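VESB protease (PDB 4LK4) probably cleaves peptide bonds as a secreted, trypsin-like serine endopeptidase of the S1 family, its protease domain followed by an Ig-like domain. Local coordinates at residues F268-L273 / C311-A316; Y327-I332 / A342-Q347. The protein carries 1 engineered substitution. One frame throughout, in Å; residues are numbered along the deposited sequence.

Contact 1. Residues F268-L273 / C311-A316; sequences FTYTNL and CSVEVA
Phe268, Thr269 and Tyr270 pair with Val313, Ser312 and Cys311 as neighbouring antiparallel strands in the Ig-like domain. Two hydrogen-bonded pairs, Phe268 with Val313 and Tyr270 with Cys311, hold them. Phe268 N reaches Val313 O at 2.8 Å, and Val313 N returns to Phe268 O; Tyr270 N and Cys311 O, 2.9 Å apart, are matched by Cys311 N to Tyr270 O. Between these pairs lies the non-hydrogen-bonded pair Thr269–Ser312, where Ser312 CA also approaches Phe268 O in a CA-H...O contact of 3.2 Å. On this face the two hydroxyls meet: Thr269 OG1 and Ser312 OG are hydrogen-bonded at 3.0 Å, each set beside its own backbone N and anti to its carbonyl carbon (chi1 -59° and -56°). Side chains alternate along a beta strand, and the other face, carrying Phe268, Tyr270, Cys311 and Val313, is the buried one, turned to the interior of the Ig-like fold. There the contacts are apolar. Phe268 and Val315 cross at about a right angle, with CE1 of the ring 3.8 Å from Val315 CG2. Tyr270 lays its CB 4.3 Å from Cys311 SG, while its CE1 comes to 4.4 Å from Val313 CB. The sulfur of Cys311 is covalently joined to Cys299, tying strand 310-319 to helix 298-302, and Asp251 OD2 of strand 248-258 takes a hydrogen bond from Thr269 N on the far edge of strand 262-272.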
loop_
_atom_site.group_PDB
_atom_site.type_symbol
_atom_site.label_atom_id
_atom_site.label_comp_id
_atom_site.label_asym_id
_atom_site.label_seq_id
_atom_site.Cartn_x
_atom_site.Cartn_y
_atom_site.Cartn_z
ATOM N N PHE A 268 14.752 10.969 10.275
ATOM C CA PHE A 268 14.261 9.958 9.327
ATOM C C PHE A 268 15.369 8.945 9.056
ATOM O O PHE A 268 16.491 9.338 8.774
ATOM C CB PHE A 268 13.890 10.594 7.995
ATOM C CG PHE A 268 12.647 11.406 8.028
ATOM C CD1 PHE A 268 12.661 12.671 8.510
ATOM C CD2 PHE A 268 11.464 10.897 7.548
ATOM C CE1 PHE A 268 11.519 13.441 8.521
ATOM C CE2 PHE A 268 10.313 11.658 7.559
ATOM C CZ PHE A 268 10.352 12.945 8.033
ATOM N N THR A 269 15.064 7.653 9.111
ATOM C CA THR A 269 16.101 6.643 8.921
ATOM C C THR A 269 15.900 5.828 7.656
ATOM O O THR A 269 14.774 5.455 7.307
ATOM C CB THR A 269 16.221 5.740 10.146
ATOM O OG1 THR A 269 16.530 6.563 11.273
ATOM C CG2 THR A 269 17.325 4.707 9.973
ATOM N N TYR A 270 17.024 5.586 6.982
ATOM C CA TYR A 270 17.123 4.933 5.672
ATOM C C TYR A 270 18.067 3.745 5.837
ATOM O O TYR A 270 19.186 3.902 6.338
ATOM C CB TYR A 270 17.649 5.935 4.626
ATOM C CG TYR A 270 16.736 7.133 4.541
ATOM C CD1 TYR A 270 16.910 8.228 5.390
ATOM C CD2 TYR A 270 15.648 7.138 3.679
ATOM C CE1 TYR A 270 16.035 9.303 5.366
ATOM C CE2 TYR A 270 14.777 8.211 3.640
ATOM C CZ TYR A 270 14.966 9.286 4.495
ATOM O OH TYR A 270 14.079 10.342 4.480
ATOM N N THR A 271 17.609 2.562 5.440
ATOM C CA THR A 271 18.333 1.319 5.673
ATOM C C THR A 271 18.368 0.448 4.418
ATOM O O THR A 271 17.327 0.194 3.797
ATOM C CB THR A 271 17.636 0.521 6.772
ATOM O OG1 THR A 271 17.380 1.382 7.882
ATOM C CG2 THR A 271 18.492 -0.645 7.214
ATOM N N ASN A 272 19.554 -0.026 4.058
ATOM C CA ASN A 272 19.718 -0.890 2.902
ATOM C C ASN A 272 19.523 -2.351 3.280
ATOM O O ASN A 272 20.380 -2.929 3.956
ATOM C CB ASN A 272 21.107 -0.721 2.322
ATOM C CG ASN A 272 21.367 -1.621 1.136
ATOM O OD1 ASN A 272 20.462 -1.925 0.363
ATOM N ND2 ASN A 272 22.628 -2.027 0.966
ATOM N N LEU A 273 18.414 -2.941 2.831
ATOM C CA LEU A 273 18.179 -4.354 3.019
ATOM C C LEU A 273 18.676 -5.198 1.840
ATOM O O LEU A 273 18.534 -6.420 1.878
ATOM C CB LEU A 273 16.686 -4.619 3.245
ATOM C CG LEU A 273 16.045 -3.884 4.426
ATOM C CD1 LEU A 273 14.568 -4.192 4.531
ATOM C CD2 LEU A 273 16.742 -4.240 5.721
ATOM N N CYS A 311 21.457 5.111 7.757
ATOM C CA CYS A 311 21.873 6.480 7.953
ATOM C C CYS A 311 20.621 7.270 8.180
ATOM O O CYS A 311 19.545 6.882 7.739
ATOM C CB CYS A 311 22.650 7.037 6.752
ATOM S SG CYS A 311 21.777 7.009 5.171
ATOM N N SER A 312 20.765 8.375 8.885
ATOM C CA SER A 312 19.634 9.166 9.282
ATOM C C SER A 312 19.849 10.590 8.865
ATOM O O SER A 312 20.983 11.049 8.703
ATOM C CB SER A 312 19.435 9.086 10.793
ATOM O OG SER A 312 19.294 7.734 11.203
ATOM N N VAL A 313 18.739 11.282 8.707
ATOM C CA VAL A 313 18.723 12.666 8.347
ATOM C C VAL A 313 17.783 13.335 9.322
ATOM O O VAL A 313 16.746 12.768 9.672
ATOM C CB VAL A 313 18.172 12.795 6.927
ATOM C CG1 VAL A 313 17.729 14.217 6.646
ATOM C CG2 VAL A 313 19.221 12.353 5.919
ATOM N N GLU A 314 18.134 14.533 9.762
ATOM C CA GLU A 314 17.320 15.250 10.751
ATOM C C GLU A 314 16.898 16.589 10.157
ATOM O O GLU A 314 17.733 17.444 9.873
ATOM C CB GLU A 314 18.093 15.413 12.049
ATOM C CG GLU A 314 17.241 15.640 13.292
ATOM C CD GLU A 314 18.045 16.196 14.486
ATOM O OE1 GLU A 314 19.266 16.537 14.362
ATOM O OE2 GLU A 314 17.438 16.310 15.568
ATOM N N VAL A 315 15.599 16.746 9.922
ATOM C CA VAL A 315 15.097 17.908 9.210
ATOM C C VAL A 315 14.258 18.761 10.104
ATOM O O VAL A 315 13.765 18.302 11.118
ATOM C CB VAL A 315 14.267 17.528 7.971
ATOM C CG1 VAL A 315 15.067 16.583 7.096
ATOM C CG2 VAL A 315 12.926 16.921 8.341
ATOM N N ALA A 316 14.094 20.008 9.698
ATOM C CA ALA A 316 13.336 20.955 10.475
ATOM C C ALA A 316 12.451 21.852 9.627
ATOM O O ALA A 316 12.681 22.041 8.437
ATOM C CB ALA A 316 14.271 21.796 11.337
#

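Contact 2. Residues Y327-I332 / A342-Q347; sequences YDFELI and ATSRIQ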
loop_
_atom_site.group_PDB
_atom_site.type_symbol
_atom_site.label_atom_id
_atom_site.label_comp_id
_atom_site.label_asym_id
_atom_site.label_seq_id
_atom_site.Cartn_x
_atom_site.Cartn_y
_atom_site.Cartn_z
ATOM N N TYR A 327 6.032 19.048 3.382
ATOM C CA TYR A 327 7.232 19.030 2.550
ATOM C C TYR A 327 7.709 17.619 2.265
ATOM O O TYR A 327 7.941 16.841 3.179
ATOM C CB TYR A 327 8.376 19.820 3.191
ATOM C CG TYR A 327 8.088 21.271 3.414
ATOM C CD1 TYR A 327 7.644 22.081 2.376
ATOM C CD2 TYR A 327 8.293 21.856 4.656
ATOM C CE1 TYR A 327 7.409 23.443 2.579
ATOM C CE2 TYR A 327 8.054 23.203 4.862
ATOM C CZ TYR A 327 7.602 23.990 3.828
ATOM O OH TYR A 327 7.364 25.333 4.045
ATOM N N ASP A 328 7.896 17.345 0.984
ATOM C CA ASP A 328 8.404 16.085 0.489
ATOM C C ASP A 328 9.828 16.216 0.014
ATOM O O ASP A 328 10.157 17.119 -0.741
ATOM C CB ASP A 328 7.531 15.634 -0.674
ATOM C CG ASP A 328 6.120 15.284 -0.223
ATOM O OD1 ASP A 328 5.917 15.222 1.009
ATOM O OD2 ASP A 328 5.222 15.060 -1.065
ATOM N N PHE A 329 10.676 15.310 0.457
ATOM C CA PHE A 329 12.059 15.290 0.013
ATOM C C PHE A 329 12.490 13.862 -0.309
ATOM O O PHE A 329 11.948 12.890 0.214
ATOM C CB PHE A 329 12.977 15.900 1.071
ATOM C CG PHE A 329 12.864 15.237 2.403
ATOM C CD1 PHE A 329 11.887 15.622 3.296
ATOM C CD2 PHE A 329 13.716 14.205 2.747
ATOM C CE1 PHE A 329 11.766 14.995 4.519
ATOM C CE2 PHE A 329 13.614 13.581 3.965
ATOM C CZ PHE A 329 12.629 13.971 4.855
ATOM N N GLU A 330 13.502 13.773 -1.146
ATOM C CA GLU A 330 13.892 12.567 -1.806
ATOM C C GLU A 330 15.385 12.355 -1.597
ATOM O O GLU A 330 16.192 13.274 -1.829
ATOM C CB GLU A 330 13.600 12.760 -3.289
ATOM C CG GLU A 330 13.610 11.507 -4.127
ATOM C CD GLU A 330 12.641 11.595 -5.316
ATOM O OE1 GLU A 330 13.111 11.843 -6.451
ATOM O OE2 GLU A 330 11.407 11.425 -5.113
ATOM N N LEU A 331 15.762 11.167 -1.149
ATOM C CA LEU A 331 17.167 10.791 -1.141
ATOM C C LEU A 331 17.369 9.777 -2.253
ATOM O O LEU A 331 16.599 8.842 -2.374
ATOM C CB LEU A 331 17.594 10.191 0.196
ATOM C CG LEU A 331 17.919 11.116 1.368
ATOM C CD1 LEU A 331 16.677 11.812 1.905
ATOM C CD2 LEU A 331 18.566 10.283 2.469
ATOM N N ILE A 332 18.427 9.967 -3.036
ATOM C CA ILE A 332 18.729 9.137 -4.188
ATOM C C ILE A 332 20.030 8.367 -3.972
ATOM O O ILE A 332 21.043 8.943 -3.538
ATOM C CB ILE A 332 18.943 10.011 -5.419
ATOM C CG1 ILE A 332 17.854 11.073 -5.533
ATOM C CG2 ILE A 332 18.968 9.150 -6.661
ATOM C CD1 ILE A 332 18.193 12.156 -6.537
ATOM N N ALA A 342 14.205 7.119 -2.123
ATOM C CA ALA A 342 13.283 7.155 -1.029
ATOM C C ALA A 342 12.735 8.566 -0.964
ATOM O O ALA A 342 13.500 9.548 -0.914
ATOM C CB ALA A 342 13.986 6.820 0.264
ATOM N N THR A 343 11.406 8.656 -0.935
ATOM C CA THR A 343 10.700 9.927 -0.821
ATOM C C THR A 343 9.991 9.963 0.530
ATOM O O THR A 343 9.121 9.149 0.802
ATOM C CB THR A 343 9.709 10.076 -1.989
ATOM O OG1 THR A 343 10.410 9.877 -3.208
ATOM C CG2 THR A 343 9.091 11.419 -2.045
ATOM N N SER A 344 10.399 10.902 1.381
ATOM C CA SER A 344 9.813 11.084 2.711
ATOM C C SER A 344 9.050 12.390 2.795
ATOM O O SER A 344 9.133 13.206 1.894
ATOM C CB SER A 344 10.902 11.092 3.760
ATOM O OG SER A 344 11.596 9.864 3.765
ATOM N N ARG A 345 8.307 12.571 3.884
ATOM C CA ARG A 345 7.416 13.708 4.046
ATOM C C ARG A 345 7.377 14.129 5.496
ATOM O O ARG A 345 7.301 13.310 6.381
ATOM C CB ARG A 345 6.007 13.357 3.621
ATOM C CG ARG A 345 4.949 14.347 4.103
ATOM C CD ARG A 345 3.571 14.060 3.523
ATOM N NE ARG A 345 3.575 14.329 2.094
ATOM C CZ ARG A 345 2.639 13.927 1.236
ATOM N NH1 ARG A 345 1.570 13.221 1.652
ATOM N NH2 ARG A 345 2.776 14.212 -0.061
ATOM N N ILE A 346 7.465 15.424 5.723
ATOM C CA ILE A 346 7.250 15.992 7.022
ATOM C C ILE A 346 6.045 16.899 6.893
ATOM O O ILE A 346 5.917 17.670 5.953
ATOM C CB ILE A 346 8.479 16.757 7.527
ATOM C CG1 ILE A 346 8.268 17.206 8.952
ATOM C CG2 ILE A 346 8.805 17.969 6.659
ATOM C CD1 ILE A 346 9.558 17.574 9.623
ATOM N N GLN A 347 5.159 16.792 7.849
ATOM C CA GLN A 347 3.900 17.454 7.762
ATOM C C GLN A 347 3.472 17.877 9.147
ATOM O O GLN A 347 3.733 17.162 10.120
ATOM C CB GLN A 347 2.869 16.484 7.201
ATOM C CG GLN A 347 1.475 17.067 7.090
ATOM C CD GLN A 347 0.539 16.194 6.257
ATOM O OE1 GLN A 347 0.960 15.245 5.589
ATOM N NE2 GLN A 347 -0.743 16.519 6.303
#
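Ser344 CB sits over one face of the Phe329 ring, 4.0 Å from the ring centre, in a CH-pi contact that forms the tight, buried part of this beta hairpin. Phe329 CG stands between its backbone N and carbonyl carbon (chi1 56°), and the ring reaches across the hydrogen-bonded pair until CZ is 3.5 Å from Ser344 CB. Flanking it on the same face, Tyr327 CB touches Ile346 CG2 at 4.0 Å, and Leu331 pairs with Ala342. The partly exposed face is polar and rests on directed bonds instead of close packing. Arg345 grips Asp328 side-on: NE donates to OD1 at 2.7 Å and NH2 to OD2 at 2.8 Å, each oxygen accepting on its syn lone pair, with carboxylate and guanidinium only 18° from coplanar. Two nearly straight bonds thus fix the rotation of both groups. Farther along, Thr343 OG1 donates to Glu330 OE2 at 2.6 Å, meeting the anti side of that oxygen somewhat out of the carboxylate plane; OE1 of Glu330 has a salt bridge to Arg341. Arg345 NH2 also bonds Leu93 O of the protease domain, so this face looks toward the protease, and Thr343 OG1 bonds Lys243 NZ at the end of helix 238-243. Strand 338-349 lies parallel to strand 248-258 on its other edge, strand 324-335 is flanked on its other edge by antiparallel strand 278-283, and Val313, Val315 and Val317 of strand 310-319 pack against the apolar face.

The two contacts lie one after the other along the chain, contact 1 closing before the hairpin of contact 2 opens, and strand 310-319 leads directly into strand 324-335. Their centres are 10 Å apart within the Ig-like domain. Apolar faces meet across the interior: Val315 CG2 packs 3.7 Å from Ile346 CD1, and the rings of Phe268 and Phe329 are edge-to-face. Among these groups Tyr270 OH and Ser344 OG, 2.6 Å apart, form a probable hydrogen bond. The two strand pairs, separated in the sheet order by strand 248-258, thus close on one another in the interior of the Ig-like domain.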